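Local coordinates for protein diaminopimelate decarboxylase (Aquifex aeolicus, PDB 2P3E) that probably catalyses the pyridoxal-phosphate-dependent decarboxylation of meso-diaminopimelate to L-lysine, the last step of bacterial lysine biosynthesis, at residues 2-7 with 370-375; 60-65 with 71-76; 133-138 with 149-154; 297-302 with 306-311. One frame throughout, in Å; residues are numbered along the deposited sequence.

Contact 1 of 4, residues 2-7 with 370-375; sequences ELLKEY and AVLSAG
Tyr7 and Leu372 each carry CG anti to their own carbonyl carbon (chi1 -76° and -56°), torsions that swing the ring and the isobutyl group into a perpendicular crossing between helix 3-7 and the end of strand 368-371. Leu372 CD1 sits over one face of the phenol, 3.9 Å from the Tyr7 ring centroid and 22° off the normal, a CH-pi contact displaced toward the CG-CD2 side. Leu4 CD2 lies 4.1 Å from Leu372 CD1, so Leu4 and Tyr7, three residues apart on the helix, both touch the same methyl. Ser373 OG approaches the ring obliquely, 3.7 Å from Tyr7 CD1, without bonding to it; its hydrogen bond goes to Asn287 OD1. The phenol OH bonds Tyr249 O, which fixes the far end of the ring. Were Tyr7 an alanine, Leu372 CD1 would probably lose its aromatic face and Tyr249 O its hydroxyl partner. Here the N-terminal helix packs against the beta domain beside the barrel, whose mixed sheet holds strand 368-371, with Ser373 about 6 Å, side chain to side chain, from Arg318, a probable substrate-binding residue.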
loop_
_atom_site.group_PDB
_atom_site.type_symbol
_atom_site.label_atom_id
_atom_site.label_comp_id
_atom_site.label_asym_id
_atom_site.label_seq_id
_atom_site.Cartn_x
_atom_site.Cartn_y
_atom_site.Cartn_z
ATOM N N GLU B 2 -30.222 10.571 -12.899
ATOM C CA GLU B 2 -30.313 9.549 -11.800
ATOM C C GLU B 2 -28.894 9.225 -11.289
ATOM O O GLU B 2 -28.038 8.826 -12.077
ATOM C CB GLU B 2 -30.993 8.282 -12.300
ATOM C CG GLU B 2 -31.283 7.256 -11.210
ATOM O OE1 GLU B 2 -32.809 5.345 -13.478
ATOM N N LEU B 3 -28.682 9.390 -9.983
ATOM C CA LEU B 3 -27.333 9.424 -9.392
ATOM C C LEU B 3 -26.441 8.238 -9.790
ATOM O O LEU B 3 -25.343 8.445 -10.308
ATOM C CB LEU B 3 -27.393 9.578 -7.863
ATOM C CG LEU B 3 -26.030 9.733 -7.162
ATOM C CD1 LEU B 3 -25.272 11.013 -7.617
ATOM C CD2 LEU B 3 -26.163 9.667 -5.652
ATOM N N LEU B 4 -26.918 7.014 -9.565
ATOM C CA LEU B 4 -26.112 5.812 -9.842
ATOM C C LEU B 4 -25.647 5.707 -11.287
ATOM O O LEU B 4 -24.499 5.351 -11.549
ATOM C CB LEU B 4 -26.855 4.539 -9.436
ATOM C CG LEU B 4 -26.950 4.287 -7.939
ATOM C CD1 LEU B 4 -27.237 2.814 -7.730
ATOM C CD2 LEU B 4 -25.674 4.716 -7.203
ATOM N N LYS B 5 -26.531 6.036 -12.225
ATOM C CA LYS B 5 -26.161 6.048 -13.647
ATOM C C LYS B 5 -25.178 7.156 -14.038
ATOM O O LYS B 5 -24.460 7.030 -15.037
ATOM C CB LYS B 5 -27.417 6.068 -14.537
ATOM C CG LYS B 5 -28.197 4.740 -14.502
ATOM C CD LYS B 5 -29.540 4.851 -15.220
ATOM C CE LYS B 5 -30.494 3.729 -14.787
ATOM N NZ LYS B 5 -30.422 2.515 -15.647
ATOM N N GLU B 6 -25.144 8.232 -13.254
ATOM C CA GLU B 6 -24.142 9.281 -13.418
ATOM C C GLU B 6 -22.745 8.748 -13.132
ATOM O O GLU B 6 -21.777 9.191 -13.747
ATOM C CB GLU B 6 -24.426 10.478 -12.514
ATOM C CG GLU B 6 -25.674 11.283 -12.923
ATOM C CD GLU B 6 -25.982 12.402 -11.955
ATOM O OE1 GLU B 6 -25.358 12.490 -10.878
ATOM O OE2 GLU B 6 -26.876 13.208 -12.273
ATOM N N TYR B 7 -22.650 7.807 -12.193
ATOM C CA TYR B 7 -21.385 7.123 -11.925
ATOM C C TYR B 7 -21.050 6.154 -13.045
ATOM O O TYR B 7 -19.963 6.211 -13.635
ATOM C CB TYR B 7 -21.438 6.402 -10.571
ATOM C CG TYR B 7 -21.311 7.331 -9.399
ATOM C CD1 TYR B 7 -20.067 7.821 -9.017
ATOM C CD2 TYR B 7 -22.439 7.729 -8.666
ATOM C CE1 TYR B 7 -19.932 8.693 -7.966
ATOM C CE2 TYR B 7 -22.320 8.599 -7.597
ATOM C CZ TYR B 7 -21.055 9.069 -7.241
ATOM O OH TYR B 7 -20.891 9.913 -6.181
ATOM N N ALA B 370 -21.524 -1.785 -1.937
ATOM C CA ALA B 370 -20.765 -1.439 -3.130
ATOM C C ALA B 370 -20.051 -0.104 -2.953
ATOM O O ALA B 370 -20.687 0.921 -2.688
ATOM C CB ALA B 370 -21.675 -1.399 -4.366
ATOM N N VAL B 371 -18.726 -0.137 -3.085
ATOM C CA VAL B 371 -17.885 1.058 -3.039
ATOM C C VAL B 371 -17.616 1.471 -4.490
ATOM O O VAL B 371 -16.992 0.722 -5.256
ATOM C CB VAL B 371 -16.532 0.806 -2.283
ATOM C CG1 VAL B 371 -15.699 2.094 -2.185
ATOM C CG2 VAL B 371 -16.790 0.211 -0.874
ATOM N N LEU B 372 -18.101 2.654 -4.877
ATOM C CA LEU B 372 -18.037 3.044 -6.295
ATOM C C LEU B 372 -16.689 3.666 -6.644
ATOM O O LEU B 372 -15.906 3.984 -5.743
ATOM C CB LEU B 372 -19.181 4.007 -6.656
ATOM C CG LEU B 372 -20.616 3.538 -6.376
ATOM C CD1 LEU B 372 -21.593 4.569 -6.950
ATOM C CD2 LEU B 372 -20.889 2.131 -6.930
ATOM N N SER B 373 -16.422 3.810 -7.951
ATOM C CA SER B 373 -15.280 4.598 -8.438
ATOM C C SER B 373 -13.949 3.984 -8.000
ATOM O O SER B 373 -12.979 4.687 -7.715
ATOM C CB SER B 373 -15.378 6.058 -7.939
ATOM O OG SER B 373 -16.717 6.546 -7.988
ATOM N N ALA B 374 -13.905 2.653 -8.002
ATOM C CA ALA B 374 -12.766 1.929 -7.449
ATOM C C ALA B 374 -11.886 1.237 -8.494
ATOM O O ALA B 374 -10.999 0.455 -8.134
ATOM C CB ALA B 374 -13.236 0.946 -6.383
ATOM N N GLY B 375 -12.099 1.567 -9.768
ATOM C CA GLY B 375 -11.434 0.878 -10.886
ATOM C C GLY B 375 -10.028 1.375 -11.197
ATOM O O GLY B 375 -9.244 0.697 -11.881
#

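Contact 2 of 4, residues 60-65 with 71-76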
loop_
_atom_site.group_PDB
_atom_site.type_symbol
_atom_site.label_atom_id
_atom_site.label_comp_id
_atom_site.label_asym_id
_atom_site.label_seq_id
_atom_site.Cartn_x
_atom_site.Cartn_y
_atom_site.Cartn_z
ATOM N N ILE B 60 -4.176 7.335 -28.357
ATOM C CA ILE B 60 -4.696 7.283 -26.998
ATOM C C ILE B 60 -3.923 6.221 -26.202
ATOM O O ILE B 60 -4.127 5.028 -26.384
ATOM C CB ILE B 60 -6.218 7.024 -26.974
ATOM C CG1 ILE B 60 -6.951 7.984 -27.926
ATOM C CG2 ILE B 60 -6.775 7.116 -25.514
ATOM C CD1 ILE B 60 -6.725 9.496 -27.644
ATOM N N CYS B 61 -3.018 6.674 -25.341
ATOM C CA CYS B 61 -2.183 5.767 -24.546
ATOM C C CYS B 61 -2.790 5.543 -23.175
ATOM O O CYS B 61 -2.826 6.470 -22.360
ATOM C CB CYS B 61 -0.789 6.354 -24.382
ATOM S SG CYS B 61 0.264 6.270 -25.846
ATOM N N TYR B 62 -3.247 4.328 -22.896
ATOM C CA TYR B 62 -3.790 4.016 -21.565
ATOM C C TYR B 62 -2.698 4.125 -20.486
ATOM O O TYR B 62 -1.623 3.557 -20.635
ATOM C CB TYR B 62 -4.457 2.633 -21.553
ATOM C CG TYR B 62 -4.757 2.160 -20.161
ATOM C CD1 TYR B 62 -5.619 2.892 -19.322
ATOM C CD2 TYR B 62 -4.148 1.008 -19.656
ATOM C CE1 TYR B 62 -5.882 2.461 -18.011
ATOM C CE2 TYR B 62 -4.391 0.588 -18.350
ATOM C CZ TYR B 62 -5.261 1.320 -17.546
ATOM O OH TYR B 62 -5.499 0.897 -16.263
ATOM N N ALA B 63 -2.959 4.894 -19.428
ATOM C CA ALA B 63 -2.004 5.026 -18.317
ATOM C C ALA B 63 -2.102 3.790 -17.426
ATOM O O ALA B 63 -2.981 3.676 -16.559
ATOM C CB ALA B 63 -2.276 6.305 -17.499
ATOM N N VAL B 64 -1.187 2.855 -17.663
ATOM C CA VAL B 64 -1.184 1.555 -17.010
ATOM C C VAL B 64 -1.113 1.636 -15.471
ATOM O O VAL B 64 -1.613 0.753 -14.775
ATOM C CB VAL B 64 -0.057 0.665 -17.612
ATOM C CG1 VAL B 64 -0.004 -0.698 -16.922
ATOM C CG2 VAL B 64 -0.317 0.486 -19.144
ATOM N N LYS B 65 -0.541 2.709 -14.941
ATOM C CA LYS B 65 -0.496 2.915 -13.489
ATOM C C LYS B 65 -1.870 2.824 -12.792
ATOM O O LYS B 65 -1.945 2.451 -11.614
ATOM C CB LYS B 65 0.160 4.273 -13.155
ATOM C CG LYS B 65 -0.563 5.493 -13.784
ATOM C CD LYS B 65 0.154 6.774 -13.381
ATOM C CE LYS B 65 -0.511 7.940 -14.078
ATOM N NZ LYS B 65 0.107 9.207 -13.611
ATOM N N HIS B 71 -5.857 -8.655 -18.374
ATOM C CA HIS B 71 -7.066 -8.810 -19.185
ATOM C C HIS B 71 -7.722 -7.459 -19.495
ATOM O O HIS B 71 -8.240 -7.247 -20.599
ATOM C CB HIS B 71 -8.056 -9.786 -18.521
ATOM C CG HIS B 71 -7.452 -11.133 -18.238
ATOM N ND1 HIS B 71 -7.211 -12.064 -19.230
ATOM C CD2 HIS B 71 -6.985 -11.680 -17.085
ATOM C CE1 HIS B 71 -6.653 -13.141 -18.693
ATOM N NE2 HIS B 71 -6.496 -12.926 -17.396
ATOM N N LEU B 72 -7.680 -6.534 -18.540
ATOM C CA LEU B 72 -8.219 -5.201 -18.782
ATOM C C LEU B 72 -7.341 -4.425 -19.769
ATOM O O LEU B 72 -7.859 -3.704 -20.635
ATOM C CB LEU B 72 -8.384 -4.433 -17.464
ATOM C CG LEU B 72 -9.323 -5.074 -16.420
ATOM C CD1 LEU B 72 -9.362 -4.251 -15.124
ATOM C CD2 LEU B 72 -10.758 -5.255 -16.975
ATOM N N VAL B 73 -6.023 -4.571 -19.634
ATOM C CA VAL B 73 -5.091 -3.930 -20.546
ATOM C C VAL B 73 -5.252 -4.514 -21.957
ATOM O O VAL B 73 -5.257 -3.761 -22.929
ATOM C CB VAL B 73 -3.625 -4.013 -20.055
ATOM C CG1 VAL B 73 -2.686 -3.319 -21.056
ATOM C CG2 VAL B 73 -3.491 -3.349 -18.644
ATOM N N LYS B 74 -5.417 -5.834 -22.048
ATOM C CA LYS B 74 -5.659 -6.493 -23.354
ATOM C C LYS B 74 -6.912 -5.971 -24.030
ATOM O O LYS B 74 -6.906 -5.710 -25.239
ATOM C CB LYS B 74 -5.705 -8.025 -23.224
ATOM C CG LYS B 74 -5.861 -8.731 -24.603
ATOM C CD LYS B 74 -5.547 -10.200 -24.488
ATOM C CE LYS B 74 -5.196 -10.789 -25.851
ATOM N NZ LYS B 74 -3.750 -10.470 -26.205
ATOM N N LEU B 75 -7.971 -5.805 -23.250
ATOM C CA LEU B 75 -9.232 -5.237 -23.705
ATOM C C LEU B 75 -9.058 -3.891 -24.445
ATOM O O LEU B 75 -9.621 -3.670 -25.535
ATOM C CB LEU B 75 -10.157 -5.080 -22.486
ATOM C CG LEU B 75 -11.675 -5.119 -22.619
ATOM C CD1 LEU B 75 -12.139 -6.538 -22.966
ATOM C CD2 LEU B 75 -12.363 -4.666 -21.341
ATOM N N LEU B 76 -8.281 -2.992 -23.841
ATOM C CA LEU B 76 -7.962 -1.688 -24.433
ATOM C C LEU B 76 -7.032 -1.825 -25.629
ATOM O O LEU B 76 -7.249 -1.185 -26.665
ATOM C CB LEU B 76 -7.343 -0.755 -23.367
ATOM C CG LEU B 76 -8.349 -0.374 -22.265
ATOM C CD1 LEU B 76 -7.636 0.119 -20.998
ATOM C CD2 LEU B 76 -9.335 0.667 -22.775
#
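Tyr62 lays one face of its ring against a methyl of Leu76: Leu76 CD1 stands 3.8 Å from the Tyr62 ring centroid, 16° off the normal, a CH-pi contact. The methyl is shifted toward the CB end of the ring, and its nearest atom there is Tyr62 CG at 3.6 Å. On the opposite face lies Val64 N, 3.9 Å above the Tyr62 ring plane and offset toward the rim, so the ring lies between the helix and the start of the 3-10 turn after its strand. With CG anti to the backbone N (chi1 168°), the tyrosine reaches from the strand toward helix 70-78, where Leu76 crosses it at about a right angle. Nearer the hydroxyl end, Val73 comes in obliquely, with Val73 CG2 4.0 Å from Tyr62 CE2. Val73 and Leu76 are three residues apart and therefore present neighbouring bumps along one side of the helix. No hydrogen bond links the two segments; the phenol OH instead bonds Asn67 O, in the connection between them. A leucine at Tyr62 would probably leave Asn67 O without its hydroxyl partner and open a gap beside Val73. Tyr62 also lies about 4 Å, between side chains, from Gly281, a probable cofactor-binding residue, and segment 60-65 ends at Lys65, the probable attachment point of pyridoxal phosphate, unmodified here. Strand 59-63 and helix 70-78 begin a beta-alpha-beta unit completed by strand 82-85, with Ile44 of helix 41-54 and Ile284 of helix 282-285 also packing on Leu76.

Contact 3 of 4, residues 133-138 with 149-154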
loop_
_atom_site.group_PDB
_atom_site.type_symbol
_atom_site.label_atom_id
_atom_site.label_comp_id
_atom_site.label_asym_id
_atom_site.label_seq_id
_atom_site.Cartn_x
_atom_site.Cartn_y
_atom_site.Cartn_z
ATOM N N GLN B 133 20.513 14.089 -16.643
ATOM C CA GLN B 133 21.314 12.896 -16.412
ATOM C C GLN B 133 20.702 11.683 -17.131
ATOM O O GLN B 133 21.424 10.872 -17.724
ATOM C CB GLN B 133 21.504 12.651 -14.914
ATOM C CG GLN B 133 22.515 11.565 -14.615
ATOM C CD GLN B 133 22.926 11.515 -13.162
ATOM O OE1 GLN B 133 22.214 12.002 -12.277
ATOM N NE2 GLN B 133 24.097 10.930 -12.907
ATOM N N GLU B 134 19.370 11.602 -17.114
ATOM C CA GLU B 134 18.624 10.597 -17.866
ATOM C C GLU B 134 18.913 10.673 -19.369
ATOM O O GLU B 134 19.026 9.645 -20.011
ATOM C CB GLU B 134 17.109 10.689 -17.587
ATOM C CG GLU B 134 16.264 9.642 -18.343
ATOM C CD GLU B 134 14.755 9.829 -18.182
ATOM O OE1 GLU B 134 14.335 10.534 -17.237
ATOM O OE2 GLU B 134 13.987 9.285 -19.021
ATOM N N LEU B 135 19.018 11.882 -19.920
ATOM C CA LEU B 135 19.465 12.049 -21.312
ATOM C C LEU B 135 20.818 11.343 -21.584
ATOM O O LEU B 135 20.943 10.601 -22.546
ATOM C CB LEU B 135 19.541 13.536 -21.690
ATOM C CG LEU B 135 18.222 14.335 -21.766
ATOM C CD1 LEU B 135 18.497 15.837 -21.858
ATOM C CD2 LEU B 135 17.404 13.882 -22.939
ATOM N N ASP B 136 21.796 11.584 -20.715
ATOM C CA ASP B 136 23.144 11.013 -20.811
ATOM C C ASP B 136 23.116 9.487 -20.692
ATOM O O ASP B 136 23.757 8.768 -21.485
ATOM C CB ASP B 136 24.022 11.598 -19.699
ATOM C CG ASP B 136 24.376 13.048 -19.935
ATOM O OD1 ASP B 136 24.455 13.456 -21.103
ATOM O OD2 ASP B 136 24.581 13.787 -18.947
ATOM N N VAL B 137 22.356 9.008 -19.705
ATOM C CA VAL B 137 22.163 7.575 -19.461
ATOM C C VAL B 137 21.500 6.875 -20.636
ATOM O O VAL B 137 22.013 5.853 -21.116
ATOM C CB VAL B 137 21.367 7.313 -18.149
ATOM C CG1 VAL B 137 21.012 5.824 -18.019
ATOM C CG2 VAL B 137 22.154 7.791 -16.941
ATOM N N LEU B 138 20.366 7.416 -21.105
ATOM C CA LEU B 138 19.687 6.887 -22.286
ATOM C C LEU B 138 20.590 6.877 -23.514
ATOM O O LEU B 138 20.567 5.931 -24.310
ATOM C CB LEU B 138 18.446 7.718 -22.627
ATOM C CG LEU B 138 17.049 7.296 -22.208
ATOM C CD1 LEU B 138 16.074 8.290 -22.845
ATOM C CD2 LEU B 138 16.718 5.862 -22.625
ATOM N N ALA B 149 17.400 6.003 -29.221
ATOM C CA ALA B 149 16.287 6.238 -28.288
ATOM C C ALA B 149 15.564 7.510 -28.700
ATOM O O ALA B 149 16.176 8.565 -28.789
ATOM C CB ALA B 149 16.786 6.344 -26.852
ATOM N N ARG B 150 14.264 7.396 -28.957
ATOM C CA ARG B 150 13.438 8.542 -29.311
ATOM C C ARG B 150 12.963 9.238 -28.039
ATOM O O ARG B 150 12.443 8.589 -27.123
ATOM C CB ARG B 150 12.245 8.099 -30.154
ATOM C CG ARG B 150 12.561 7.816 -31.618
ATOM C CD ARG B 150 11.385 7.100 -32.269
ATOM N NE ARG B 150 11.203 5.791 -31.642
ATOM C CZ ARG B 150 11.834 4.682 -32.025
ATOM N NH1 ARG B 150 12.681 4.718 -33.050
ATOM N NH2 ARG B 150 11.622 3.538 -31.382
ATOM N N ILE B 151 13.147 10.552 -27.969
ATOM C CA ILE B 151 12.848 11.288 -26.744
ATOM C C ILE B 151 11.913 12.502 -26.897
ATOM O O ILE B 151 11.813 13.138 -27.969
ATOM C CB ILE B 151 14.147 11.761 -26.019
ATOM C CG1 ILE B 151 14.878 12.791 -26.883
ATOM C CG2 ILE B 151 15.060 10.560 -25.641
ATOM C CD1 ILE B 151 15.711 13.779 -26.068
ATOM N N ALA B 152 11.246 12.798 -25.783
ATOM C CA ALA B 152 10.585 14.070 -25.543
ATOM C C ALA B 152 11.085 14.569 -24.206
ATOM O O ALA B 152 11.455 13.774 -23.341
ATOM C CB ALA B 152 9.083 13.874 -25.487
ATOM N N ILE B 153 11.075 15.883 -24.009
ATOM C CA ILE B 153 11.330 16.429 -22.676
ATOM C C ILE B 153 9.981 16.655 -21.988
ATOM O O ILE B 153 9.051 17.210 -22.598
ATOM C CB ILE B 153 12.154 17.766 -22.718
ATOM C CG1 ILE B 153 13.529 17.563 -23.390
ATOM C CG2 ILE B 153 12.329 18.364 -21.301
ATOM C CD1 ILE B 153 14.382 16.510 -22.757
ATOM N N ARG B 154 9.881 16.224 -20.726
ATOM C CA ARG B 154 8.709 16.562 -19.938
ATOM C C ARG B 154 8.800 17.999 -19.447
ATOM O O ARG B 154 9.692 18.333 -18.661
ATOM C CB ARG B 154 8.504 15.644 -18.732
ATOM C CG ARG B 154 7.150 15.982 -18.084
ATOM C CD ARG B 154 6.943 15.279 -16.788
ATOM N NE ARG B 154 5.685 15.662 -16.130
ATOM C CZ ARG B 154 5.056 14.884 -15.252
ATOM N NH1 ARG B 154 5.560 13.693 -14.941
ATOM N NH2 ARG B 154 3.928 15.289 -14.685
#
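Leu135 and Leu138 project from helix 132-145 as two bumps, and Ile151 on strand 149-156 meets both with different branches. Ile151 CD1 touches Leu135 CD2 at 3.6 Å, while Ile151 CG2 lies 3.7 Å from Leu138 CD1. This split follows from chi1 of Ile151, 66°, which sets CG1 between the backbone N and carbonyl carbon and leaves CG2 anti to that carbonyl, so the two branches point to different helix residues. Leu135 CD2 settles in the groove between the two isoleucine CD1 methyls, with Ile153 CD1 at 4.0 Å from it. Leu135 crosses both isoleucines at about a right angle, whereas Leu138 and Ile151 slide past each other in opposite directions. Toward the start of the strand Leu138 CD2 rests on the small bump of Ala149 CB at 4.3 Å, where the CA atoms of Leu138 and Ala149 come to 6.9 Å. The short axes run nearly antiparallel at 167° and approach to 10.5 Å, as expected for the return of a beta-alpha-beta crossover in the barrel. All five touching residues are buried and aliphatic, with no hydrogen bond between the segments, so the interface probably depends on shape fit and the exclusion of water.

Contact 4 of 4, residues 297-302 with 306-311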
loop_
_atom_site.group_PDB
_atom_site.type_symbol
_atom_site.label_atom_id
_atom_site.label_comp_id
_atom_site.label_asym_id
_atom_site.label_seq_id
_atom_site.Cartn_x
_atom_site.Cartn_y
_atom_site.Cartn_z
ATOM N N PHE B 297 -19.415 -6.848 11.290
ATOM C CA PHE B 297 -19.931 -6.443 12.605
ATOM C C PHE B 297 -20.507 -5.030 12.576
ATOM O O PHE B 297 -20.052 -4.180 11.800
ATOM C CB PHE B 297 -18.834 -6.482 13.683
ATOM C CG PHE B 297 -18.129 -7.799 13.792
ATOM C CD1 PHE B 297 -18.718 -8.871 14.447
ATOM C CD2 PHE B 297 -16.871 -7.964 13.232
ATOM C CE1 PHE B 297 -18.051 -10.109 14.534
ATOM C CE2 PHE B 297 -16.201 -9.187 13.323
ATOM C CZ PHE B 297 -16.798 -10.259 13.982
ATOM N N LEU B 298 -21.508 -4.799 13.430
ATOM C CA LEU B 298 -21.928 -3.446 13.820
ATOM C C LEU B 298 -21.496 -3.221 15.257
ATOM O O LEU B 298 -21.582 -4.132 16.086
ATOM C CB LEU B 298 -23.449 -3.267 13.715
ATOM C CG LEU B 298 -24.120 -3.608 12.378
ATOM C CD1 LEU B 298 -25.640 -3.503 12.517
ATOM C CD2 LEU B 298 -23.628 -2.712 11.227
ATOM N N LYS B 299 -21.031 -2.009 15.541
ATOM C CA LYS B 299 -20.503 -1.653 16.850
ATOM C C LYS B 299 -20.791 -0.171 17.109
ATOM O O LYS B 299 -20.474 0.689 16.273
ATOM C CB LYS B 299 -18.989 -1.909 16.888
ATOM C CG LYS B 299 -18.242 -1.172 17.957
ATOM C CD LYS B 299 -16.809 -1.609 18.043
ATOM C CE LYS B 299 -16.165 -1.036 19.301
ATOM N NZ LYS B 299 -14.732 -1.492 19.441
ATOM N N ASP B 300 -21.391 0.119 18.263
ATOM C CA ASP B 300 -21.564 1.505 18.711
ATOM C C ASP B 300 -20.582 1.838 19.824
ATOM O O ASP B 300 -20.367 1.062 20.762
ATOM C CB ASP B 300 -23.013 1.791 19.159
ATOM C CG ASP B 300 -24.019 1.622 18.036
ATOM O OD1 ASP B 300 -23.772 2.090 16.914
ATOM O OD2 ASP B 300 -25.090 1.025 18.265
ATOM N N LYS B 301 -19.972 3.005 19.713
ATOM C CA LYS B 301 -18.992 3.420 20.675
ATOM C C LYS B 301 -19.281 4.890 20.943
ATOM O O LYS B 301 -19.004 5.746 20.105
ATOM C CB LYS B 301 -17.591 3.192 20.098
ATOM C CG LYS B 301 -16.490 3.214 21.089
ATOM C CD LYS B 301 -15.164 2.892 20.429
ATOM C CE LYS B 301 -14.043 3.466 21.252
ATOM N NZ LYS B 301 -12.776 3.470 20.492
ATOM N N GLY B 302 -19.878 5.169 22.106
ATOM C CA GLY B 302 -20.383 6.506 22.415
ATOM C C GLY B 302 -21.496 6.910 21.464
ATOM O O GLY B 302 -22.527 6.237 21.382
ATOM N N PHE B 306 -20.313 2.238 14.011
ATOM C CA PHE B 306 -19.328 1.616 13.135
ATOM C C PHE B 306 -19.964 0.443 12.397
ATOM O O PHE B 306 -20.664 -0.398 13.002
ATOM C CB PHE B 306 -18.092 1.155 13.928
ATOM C CG PHE B 306 -17.336 2.278 14.589
ATOM C CD1 PHE B 306 -16.282 2.912 13.932
ATOM C CD2 PHE B 306 -17.661 2.698 15.879
ATOM C CE1 PHE B 306 -15.578 3.949 14.543
ATOM C CE2 PHE B 306 -16.958 3.735 16.494
ATOM C CZ PHE B 306 -15.909 4.354 15.822
ATOM N N ILE B 307 -19.722 0.401 11.088
ATOM C CA ILE B 307 -20.091 -0.718 10.235
ATOM C C ILE B 307 -18.753 -1.333 9.799
ATOM O O ILE B 307 -18.022 -0.749 8.993
ATOM C CB ILE B 307 -20.906 -0.247 9.012
ATOM C CG1 ILE B 307 -22.227 0.418 9.470
ATOM C CG2 ILE B 307 -21.161 -1.397 8.032
ATOM C CD1 ILE B 307 -23.068 1.005 8.343
ATOM N N ILE B 308 -18.440 -2.499 10.360
ATOM C CA ILE B 308 -17.143 -3.147 10.116
ATOM C C ILE B 308 -17.299 -4.145 8.980
ATOM O O ILE B 308 -18.149 -5.041 9.050
ATOM C CB ILE B 308 -16.600 -3.831 11.403
ATOM C CG1 ILE B 308 -16.481 -2.792 12.532
ATOM C CG2 ILE B 308 -15.240 -4.534 11.125
ATOM C CD1 ILE B 308 -16.328 -3.374 13.950
ATOM N N VAL B 309 -16.494 -3.969 7.930
ATOM C CA VAL B 309 -16.599 -4.779 6.709
ATOM C C VAL B 309 -15.324 -5.574 6.461
ATOM O O VAL B 309 -14.345 -5.405 7.205
ATOM C CB VAL B 309 -16.976 -3.897 5.463
ATOM C CG1 VAL B 309 -18.363 -3.263 5.663
ATOM C CG2 VAL B 309 -15.901 -2.811 5.187
ATOM N N ASP B 310 -15.323 -6.421 5.424
ATOM C CA ASP B 310 -14.163 -7.299 5.190
ATOM C C ASP B 310 -13.111 -6.713 4.251
ATOM O O ASP B 310 -12.053 -7.306 4.038
ATOM C CB ASP B 310 -14.585 -8.735 4.790
ATOM C CG ASP B 310 -15.393 -8.808 3.482
ATOM O OD1 ASP B 310 -15.606 -7.792 2.782
ATOM O OD2 ASP B 310 -15.816 -9.936 3.145
ATOM N N ALA B 311 -13.396 -5.541 3.701
ATOM C CA ALA B 311 -12.446 -4.832 2.849
ATOM C C ALA B 311 -11.900 -3.653 3.601
ATOM O O ALA B 311 -12.638 -2.943 4.304
ATOM C CB ALA B 311 -13.102 -4.357 1.544
#
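Phe297 and Ile308 exchange two backbone hydrogen bonds, as do Lys299 and Phe306, which defines both as hydrogen-bonded pairs of an antiparallel hairpin. Within each pair the two bonds differ in length. Those donated by 306-311 are the shorter: Ile308 N to Phe297 O and Phe306 N to Lys299 O are both 2.7 Å. The return bond from Phe297 N to Ile308 O measures 3.1 Å, and that from Lys299 N to Phe306 O 3.0 Å. Between them, in the non-hydrogen-bonded pair of Leu298 and Ile307, Leu298 N turns outward to Gln133 OE1 of the second subunit, while Ile307 pairs with strand 338-344. Phe306 O takes a further CA-H contact from Leu298 CA at 3.4 Å. Lys299 O lies in the plane of the Phe306 ring at its edge, where Lys301 CB also approaches, 3.7 Å from Phe306 CE2. Leu298 CD2 and Ile307 CG1 lie side by side at 3.9 Å on the face opposite that of Phe297, Lys299, Phe306 and Ile308. Lys299 NZ is held by Glu130 O, Lys175 O and Gly177 O of the second subunit. Lys301, with CG anti to the backbone N (chi1 -164°) and the chain extended beyond, carries NZ away from the hairpin to Phe176 O of that subunit. Backbone bonds thus set the hairpin register, while the two lysines and Leu298 N add hydrogen bonds to the second subunit.

From the N terminus, contact 1 opens at residues 2-7 and closes only at 370-375, bringing the first helix onto the beta domain; the other three contacts are nested inside that loop, in series, and none cross. Contact 2 closes a short connection in the barrel near the probable cofactor lysine, and contact 3 closes an alpha-beta step, the second half of a beta-alpha-beta unit of the same parallel sheet, with centres about 24 Å apart. Contact 4 closes a hairpin in the mixed sheet, which contact 1 also reaches, since strands 368-371 and 289-301 are neighbours there. Contacts 3 and 4 lie about 51 Å apart between centres, yet contacts 2, 3 and 4 all touch the second subunit.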